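Local coordinates for protein probable thiol peroxidase (Chromobacterium violaceum, PDB 3KEB) that probably has peroxidase activity, as a member of the redoxin family within the thioredoxin clan, at residues Gly11-Pro16 with Glu129-Gly134; Met32-Gln37 with Ser112-Arg117; Asp78-Leu83 with Ala166-Leu171. All blocks are in the same frame, centred on the assembly; numbering follows the deposited sequence.

Contact 1 of 3, residues Gly11-Pro16 with Glu129-Gly134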
# COMPACT_ATOMS: atom_id res chain seq x y z
N GLY A 11 6.24 -18.62 6.57
CA GLY A 11 6.08 -19.33 7.85
C GLY A 11 5.57 -20.72 7.62
O GLY A 11 6.12 -21.46 6.77
N ASP A 12 4.45 -21.05 8.26
CA ASP A 12 3.83 -22.36 8.09
C ASP A 12 2.73 -22.36 7.00
O ASP A 12 2.00 -23.36 6.84
CB ASP A 12 3.33 -22.93 9.44
CG ASP A 12 1.94 -22.44 9.85
OD1 ASP A 12 1.44 -21.43 9.31
OD2 ASP A 12 1.35 -23.10 10.75
N GLU A 13 2.61 -21.30 6.24
CA GLU A 13 1.56 -21.30 5.19
C GLU A 13 2.24 -21.48 3.81
O GLU A 13 3.32 -20.95 3.59
CB GLU A 13 0.85 -19.97 5.20
CG GLU A 13 0.14 -19.57 6.54
CD GLU A 13 -1.21 -20.20 6.66
OE1 GLU A 13 -1.59 -20.98 5.76
OE2 GLU A 13 -1.90 -19.95 7.68
N MSE A 14 1.60 -22.22 2.90
CA MSE A 14 2.04 -22.39 1.53
C MSE A 14 0.92 -21.83 0.65
O MSE A 14 -0.21 -22.32 0.70
CB MSE A 14 2.21 -23.89 1.27
CG MSE A 14 3.12 -24.21 0.21
SE MSE A 14 3.35 -26.19 0.22
CE MSE A 14 1.66 -26.86 0.76
N LEU A 15 1.25 -20.81 -0.11
CA LEU A 15 0.28 -19.96 -0.79
C LEU A 15 0.50 -19.98 -2.29
O LEU A 15 1.65 -19.86 -2.77
CB LEU A 15 0.41 -18.53 -0.29
CG LEU A 15 0.33 -18.36 1.25
CD1 LEU A 15 0.60 -16.87 1.62
CD2 LEU A 15 -1.00 -18.95 1.86
N PRO A 16 -0.59 -20.11 -3.05
CA PRO A 16 -0.38 -20.00 -4.52
C PRO A 16 0.05 -18.64 -4.97
O PRO A 16 -0.29 -17.61 -4.31
CB PRO A 16 -1.76 -20.34 -5.11
CG PRO A 16 -2.66 -20.80 -3.91
CD PRO A 16 -2.01 -20.23 -2.68
N GLU A 129 -4.41 -15.50 -1.24
CA GLU A 129 -4.81 -16.16 0.02
C GLU A 129 -4.21 -15.57 1.26
O GLU A 129 -3.08 -15.15 1.25
CB GLU A 129 -4.42 -17.64 0.01
CG GLU A 129 -5.03 -18.39 -1.09
CD GLU A 129 -4.95 -19.89 -0.91
OE1 GLU A 129 -4.57 -20.36 0.19
OE2 GLU A 129 -5.30 -20.60 -1.88
N TYR A 130 -4.98 -15.61 2.35
CA TYR A 130 -4.52 -15.26 3.70
C TYR A 130 -3.24 -16.02 3.99
O TYR A 130 -3.19 -17.23 3.68
CB TYR A 130 -5.61 -15.69 4.76
CG TYR A 130 -5.09 -15.64 6.19
CD1 TYR A 130 -4.99 -14.44 6.87
CD2 TYR A 130 -4.69 -16.81 6.86
CE1 TYR A 130 -4.47 -14.37 8.15
CE2 TYR A 130 -4.20 -16.75 8.18
CZ TYR A 130 -4.10 -15.53 8.82
OH TYR A 130 -3.60 -15.41 10.11
N PRO A 131 -2.27 -15.38 4.62
CA PRO A 131 -2.25 -13.99 5.09
C PRO A 131 -1.59 -12.98 4.14
O PRO A 131 -1.37 -11.84 4.52
CB PRO A 131 -1.40 -14.07 6.35
CG PRO A 131 -0.60 -15.28 6.19
CD PRO A 131 -1.06 -16.07 5.05
N LEU A 132 -1.17 -13.41 2.96
CA LEU A 132 -0.46 -12.52 2.03
C LEU A 132 -1.34 -12.03 0.87
O LEU A 132 -0.84 -11.48 -0.10
CB LEU A 132 0.83 -13.16 1.53
CG LEU A 132 1.93 -13.33 2.60
CD1 LEU A 132 3.17 -13.93 1.97
CD2 LEU A 132 2.25 -11.99 3.37
N SER A 133 -2.65 -12.18 1.01
CA SER A 133 -3.59 -11.68 0.04
C SER A 133 -3.34 -10.22 -0.34
O SER A 133 -3.20 -9.32 0.54
CB SER A 133 -4.99 -11.79 0.62
OG SER A 133 -5.92 -11.39 -0.34
N GLY A 134 -3.24 -9.99 -1.64
CA GLY A 134 -2.93 -8.66 -2.20
C GLY A 134 -1.47 -8.30 -2.34
O GLY A 134 -1.14 -7.27 -3.02
O HOH W 1 -2.72 -22.32 0.95
O HOH W 2 -2.90 -17.01 -3.47

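Contact 2 of 3, residues Met32-Gln37 with Ser112-Arg117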
# COMPACT_ATOMS: atom_id res chain seq x y z
N MSE A 32 2.24 0.33 -15.47
CA MSE A 32 1.86 1.70 -15.12
C MSE A 32 1.82 1.76 -13.60
O MSE A 32 0.81 1.36 -13.03
CB MSE A 32 0.45 2.01 -15.62
CG MSE A 32 0.31 2.03 -17.13
SE MSE A 32 -1.53 2.34 -17.77
CE MSE A 32 -2.54 1.14 -16.58
N LEU A 33 2.90 2.19 -12.96
CA LEU A 33 3.01 2.19 -11.52
C LEU A 33 3.15 3.62 -11.02
O LEU A 33 3.08 4.55 -11.82
CB LEU A 33 4.24 1.34 -11.08
CG LEU A 33 4.08 -0.14 -11.48
CD1 LEU A 33 5.36 -0.88 -11.18
CD2 LEU A 33 2.89 -0.77 -10.76
N VAL A 34 3.31 3.80 -9.71
CA VAL A 34 3.54 5.12 -9.17
C VAL A 34 4.70 5.06 -8.20
O VAL A 34 4.82 4.16 -7.39
CB VAL A 34 2.26 5.73 -8.54
CG1 VAL A 34 1.66 4.77 -7.61
CG2 VAL A 34 2.56 7.05 -7.85
N ASP A 35 5.62 5.98 -8.32
CA ASP A 35 6.82 5.97 -7.49
C ASP A 35 6.63 6.67 -6.15
O ASP A 35 5.57 7.19 -5.86
CB ASP A 35 8.02 6.54 -8.26
CG ASP A 35 7.97 8.04 -8.48
OD1 ASP A 35 7.28 8.85 -7.77
OD2 ASP A 35 8.73 8.48 -9.42
N ASP A 36 7.69 6.70 -5.35
CA ASP A 36 7.57 7.24 -4.02
C ASP A 36 7.29 8.72 -3.89
O ASP A 36 6.83 9.18 -2.82
CB ASP A 36 8.75 6.82 -3.14
CG ASP A 36 10.10 7.38 -3.62
OD1 ASP A 36 10.48 7.16 -4.78
OD2 ASP A 36 10.78 8.08 -2.84
N GLN A 37 7.52 9.49 -4.94
CA GLN A 37 7.10 10.90 -4.98
C GLN A 37 5.80 11.10 -5.71
O GLN A 37 5.48 12.22 -6.10
CB GLN A 37 8.18 11.73 -5.66
CG GLN A 37 9.55 11.63 -4.91
CD GLN A 37 10.68 12.30 -5.69
OE1 GLN A 37 11.37 11.64 -6.49
NE2 GLN A 37 10.84 13.61 -5.50
N SER A 112 5.03 1.59 -6.37
CA SER A 112 3.86 1.07 -5.72
C SER A 112 2.87 0.59 -6.77
O SER A 112 2.71 1.22 -7.85
CB SER A 112 3.20 2.17 -4.92
OG SER A 112 1.92 1.78 -4.51
N THR A 113 2.20 -0.49 -6.45
CA THR A 113 1.18 -1.03 -7.33
C THR A 113 -0.19 -0.43 -7.07
O THR A 113 -1.21 -0.90 -7.64
CB THR A 113 1.06 -2.53 -7.20
OG1 THR A 113 0.70 -2.88 -5.87
CG2 THR A 113 2.42 -3.22 -7.54
N LEU A 114 -0.28 0.62 -6.25
CA LEU A 114 -1.65 1.12 -5.98
C LEU A 114 -2.36 1.65 -7.24
O LEU A 114 -3.54 1.50 -7.34
CB LEU A 114 -1.71 2.09 -4.79
CG LEU A 114 -1.72 3.54 -5.12
CD1 LEU A 114 -1.89 4.48 -3.91
CD2 LEU A 114 -0.40 3.75 -5.83
N ARG A 115 -1.67 2.24 -8.21
CA ARG A 115 -2.39 2.86 -9.35
C ARG A 115 -3.02 1.77 -10.22
O ARG A 115 -4.03 2.01 -10.89
CB ARG A 115 -1.48 3.84 -10.12
CG ARG A 115 -1.91 4.21 -11.54
CD ARG A 115 -3.21 4.94 -11.56
NE ARG A 115 -3.95 4.59 -12.76
CZ ARG A 115 -3.82 5.20 -13.93
NH1 ARG A 115 -3.01 6.24 -14.08
NH2 ARG A 115 -4.55 4.78 -14.96
N GLY A 116 -2.49 0.56 -10.16
CA GLY A 116 -3.15 -0.55 -10.82
C GLY A 116 -2.61 -1.88 -10.33
O GLY A 116 -1.52 -2.28 -10.71
N ARG A 117 -3.39 -2.55 -9.50
CA ARG A 117 -2.93 -3.79 -8.89
C ARG A 117 -2.82 -4.95 -9.92
O ARG A 117 -2.20 -5.95 -9.61
CB ARG A 117 -3.83 -4.17 -7.73
CG ARG A 117 -3.97 -3.06 -6.62
CD ARG A 117 -2.70 -2.88 -5.71
NE ARG A 117 -3.06 -2.21 -4.45
CZ ARG A 117 -2.25 -1.49 -3.66
NH1 ARG A 117 -2.72 -0.97 -2.54
NH2 ARG A 117 -0.96 -1.30 -3.98

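Contact 3 of 3, residues Asp78-Leu83 with Ala166-Leu171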
# COMPACT_ATOMS: atom_id res chain seq x y z
N ASP A 78 26.81 -3.81 -5.74
CA ASP A 78 28.06 -3.08 -5.65
C ASP A 78 29.00 -3.42 -6.82
O ASP A 78 29.83 -2.58 -7.22
CB ASP A 78 28.83 -3.35 -4.33
CG ASP A 78 28.14 -2.76 -3.11
OD1 ASP A 78 27.38 -1.78 -3.27
OD2 ASP A 78 28.40 -3.28 -2.01
N SER A 79 28.93 -4.66 -7.28
CA SER A 79 29.73 -5.11 -8.43
C SER A 79 29.20 -4.69 -9.81
O SER A 79 29.87 -4.89 -10.80
CB SER A 79 29.81 -6.65 -8.40
OG SER A 79 30.54 -7.12 -7.27
N TRP A 80 27.98 -4.17 -9.88
CA TRP A 80 27.27 -3.92 -11.16
C TRP A 80 26.56 -2.57 -11.07
O TRP A 80 25.31 -2.51 -11.08
CB TRP A 80 26.31 -5.07 -11.45
CG TRP A 80 27.00 -6.41 -11.48
CD1 TRP A 80 26.96 -7.39 -10.50
CD2 TRP A 80 27.85 -6.93 -12.52
NE1 TRP A 80 27.75 -8.44 -10.87
CE2 TRP A 80 28.31 -8.19 -12.09
CE3 TRP A 80 28.29 -6.44 -13.77
CZ2 TRP A 80 29.17 -8.98 -12.87
CZ3 TRP A 80 29.16 -7.25 -14.55
CH2 TRP A 80 29.57 -8.49 -14.10
N PRO A 81 27.35 -1.48 -10.96
CA PRO A 81 26.79 -0.13 -10.79
C PRO A 81 25.92 0.34 -11.96
O PRO A 81 25.20 1.34 -11.78
CB PRO A 81 28.01 0.76 -10.64
CG PRO A 81 29.19 -0.01 -11.25
CD PRO A 81 28.82 -1.47 -10.93
N HIS A 82 25.92 -0.34 -13.10
CA HIS A 82 25.17 0.19 -14.24
C HIS A 82 23.78 -0.40 -14.35
O HIS A 82 23.04 -0.08 -15.27
CB HIS A 82 25.97 0.02 -15.53
CG HIS A 82 27.31 0.67 -15.50
ND1 HIS A 82 28.25 0.47 -16.49
CD2 HIS A 82 27.87 1.53 -14.62
CE1 HIS A 82 29.34 1.15 -16.20
NE2 HIS A 82 29.13 1.82 -15.08
N LEU A 83 23.45 -1.27 -13.41
CA LEU A 83 22.22 -1.99 -13.37
C LEU A 83 21.28 -1.21 -12.45
O LEU A 83 21.59 -1.02 -11.24
CB LEU A 83 22.52 -3.38 -12.83
CG LEU A 83 21.82 -4.61 -13.41
CD1 LEU A 83 22.15 -4.77 -14.87
CD2 LEU A 83 22.23 -5.85 -12.63
N ALA A 166 24.00 -17.21 -9.42
CA ALA A 166 23.54 -17.48 -10.79
C ALA A 166 23.48 -16.22 -11.67
O ALA A 166 23.86 -16.23 -12.85
CB ALA A 166 22.16 -18.17 -10.75
N ILE A 167 22.97 -15.14 -11.09
CA ILE A 167 22.91 -13.84 -11.78
C ILE A 167 24.34 -13.34 -12.07
O ILE A 167 24.65 -12.92 -13.20
CB ILE A 167 22.10 -12.79 -10.96
CG1 ILE A 167 20.70 -13.33 -10.63
CG2 ILE A 167 22.06 -11.46 -11.72
CD1 ILE A 167 19.81 -12.37 -9.75
N GLU A 168 25.22 -13.38 -11.08
CA GLU A 168 26.66 -13.03 -11.28
C GLU A 168 27.28 -13.78 -12.48
O GLU A 168 27.98 -13.21 -13.30
CB GLU A 168 27.47 -13.34 -10.02
CG GLU A 168 29.00 -13.04 -10.06
CD GLU A 168 29.36 -11.55 -9.97
OE1 GLU A 168 28.59 -10.70 -9.43
OE2 GLU A 168 30.46 -11.23 -10.45
N LYS A 169 27.01 -15.07 -12.58
CA LYS A 169 27.64 -15.87 -13.63
C LYS A 169 27.17 -15.37 -15.01
O LYS A 169 27.98 -15.22 -15.93
CB LYS A 169 27.30 -17.34 -13.38
CG LYS A 169 27.94 -18.33 -14.28
CD LYS A 169 27.65 -19.77 -13.79
CE LYS A 169 28.08 -20.80 -14.84
NZ LYS A 169 29.52 -20.63 -15.15
N LEU A 170 25.88 -15.06 -15.14
CA LEU A 170 25.35 -14.50 -16.39
C LEU A 170 25.93 -13.14 -16.74
O LEU A 170 26.28 -12.88 -17.90
CB LEU A 170 23.83 -14.40 -16.35
CG LEU A 170 23.10 -15.74 -16.43
CD1 LEU A 170 21.62 -15.52 -16.07
CD2 LEU A 170 23.24 -16.48 -17.79
N LEU A 171 26.07 -12.27 -15.73
CA LEU A 171 26.63 -10.96 -15.97
C LEU A 171 28.11 -11.07 -16.34
O LEU A 171 28.58 -10.34 -17.21
CB LEU A 171 26.44 -10.03 -14.78
CG LEU A 171 24.97 -9.66 -14.42
CD1 LEU A 171 24.93 -9.11 -13.02
CD2 LEU A 171 24.36 -8.61 -15.44

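Contact 1 of 3, residues Gly11-Pro16 with Glu129-Gly134
L15 makes the main apolar bridge between strand 13-16 and the loop 129-134. Its CG stands anti to the carbonyl carbon (chi1 -54°), and the two methyls beyond it part company. The L15 and L132 side chains cross at about a right angle, L15 CD1 lying 3.7 Å from L132 CB, and the same methyl also touches the ring of P131, with L15 CD1 3.9 Å from P131 CD. CD2 turns instead to the loop backbone and sits 3.3 Å from Y130 O, a close van der Waals approach; E129 CB also touches CD2. The CG of E13 reaches the same proline, 4.0 Å from P131 CD. P16 adds a second patch: its ring meets the carboxylate of E129 crosswise, with P16 CG 3.3 Å from E129 OE2.

The strand belongs to the N-terminal hairpin 7-10/13-16, an element found ahead of the thioredoxin-like core in Tpx-type peroxiredoxins, to which this protein is probably related. In the loop it packs on, the cis peptide between Y130 and P131 and the backbone angles of these two residues fit a type VIa turn over E129-L132, closed by a weak bond from L132 N to E129 O. P131 and L132 also pack on Y10 of the hairpin, while Y130, P131 and L132 reach K38 of the second subunit.

No direct hydrogen bond crosses the contact; the polar links go through water. One water donates to P16 O at 2.8 Å and weakly accepts from E129 N. Another lies between M14 O (selenomethionine in this model) and E129 OE1, 2.8 Å from the latter, but whether it bridges the two is doubtful. The carboxylates of E13 and E129 are not in contact.

Contact 2 of 3, residues Met32-Gln37 with Ser112-Arg117
V34 and S112 face each other as an antiparallel hydrogen-bonded pair. V34 N gives its proton to S112 O at 3.2 Å, in the carbonyl plane, and S112 N returns a shorter bond to V34 O at 2.8 Å; both are nearly straight, at 167° and 169°. Their CB atoms lie on one face of the sheet. The next side chain, L33, folds its CD2 against the backbone of S112 and T113, 3.5 Å from S112 O and 3.8 Å from T113 CA. This is the join between strand 32-35 and the end of strand 109-112 in the mixed sheet of the thioredoxin-like core, just where segment 112-117 leaves the sheet toward helix 119-122. That exit is shaped by S112: with its hydroxyl anti to the backbone N (chi1 168°), OG accepts from L114 N at 3.0 Å, an ST turn, and also hydrogen-bonds D91 O. One residue on, R117 NH2 comes back to T113 OG1 at 3.0 Å and bonds weakly to V90 O as well. Farther out, F119 and I88 pack on both L33 and T113, D36 forms a salt bridge with R100, and S133 of the second subunit rests on L114 and R115.

Contact 3 of 3, residues Asp78-Leu83 with Ala166-Leu171
W80 lays its indole against L171 and E168 of helix 164-177, the C-terminal helix of the thioredoxin-like domain, from the loop between helix 67-77 and strand 84-89. The tryptophan opens a type I turn that runs to L83, and its CB bond heads toward the helix. CG stands anti to the carbonyl carbon, which sets the ring toward the helix. There the pyrrole half begins at once to meet L171: L171 CD1 stands over one face, 3.5 Å from the centroid of the W80 five-membered ring and only 3° off the normal, a well-centred CH-pi contact. W80 CG and W80 CD1 both touch that methyl.

Further on, NE1 points its proton at the helix and donates to E168 OE1 at 2.8 Å, nearly straight at 166°. OE1 lies close to the indole plane, while NE1 comes in from above the carboxylate plane. E168 gets there with its chain bent at chi2, which brings CD round to the ring edge. The bond gives the indole N-H a carboxylate oxygen as acceptor, probably charged, on a surface contact, and probably fixes the rotation of the ring.

Around it, F76 of helix 67-77 meets W80 ring to ring, the planes inclined to each other, and also packs on E168 and L171. L142 of strand 139-143 touches both L83 and L171, so this residue of the sheet lies against both partners.

Over the benzene half the part of L171 that meets the ring changes from CD1 to CB: L171 CB lies 3.6 Å from W80 CH2 and 3.5 Å from W80 CZ2, and W80 CZ2 also has E168 OE2 beside it at 3.5 Å.

From the N terminus the chain first makes the hairpin that ends in strand 13-16, and contact 1 closes the longest of the three loops when 129-134 comes back to it. Contact 2 is nested inside that loop, joining strand 32-35 to the end of strand 109-112. Contact 3 starts within both, at 78-83, and closes only on helix 164-177, so along the chain it crosses the other two. Contacts 1 and 2 both touch the second subunit, their nearest atoms about 5 Å apart. Contact 3 lies on the opposite side of the chain's centre from both, about 31 Å from contact 1 and 27 Å from contact 2, centre to centre.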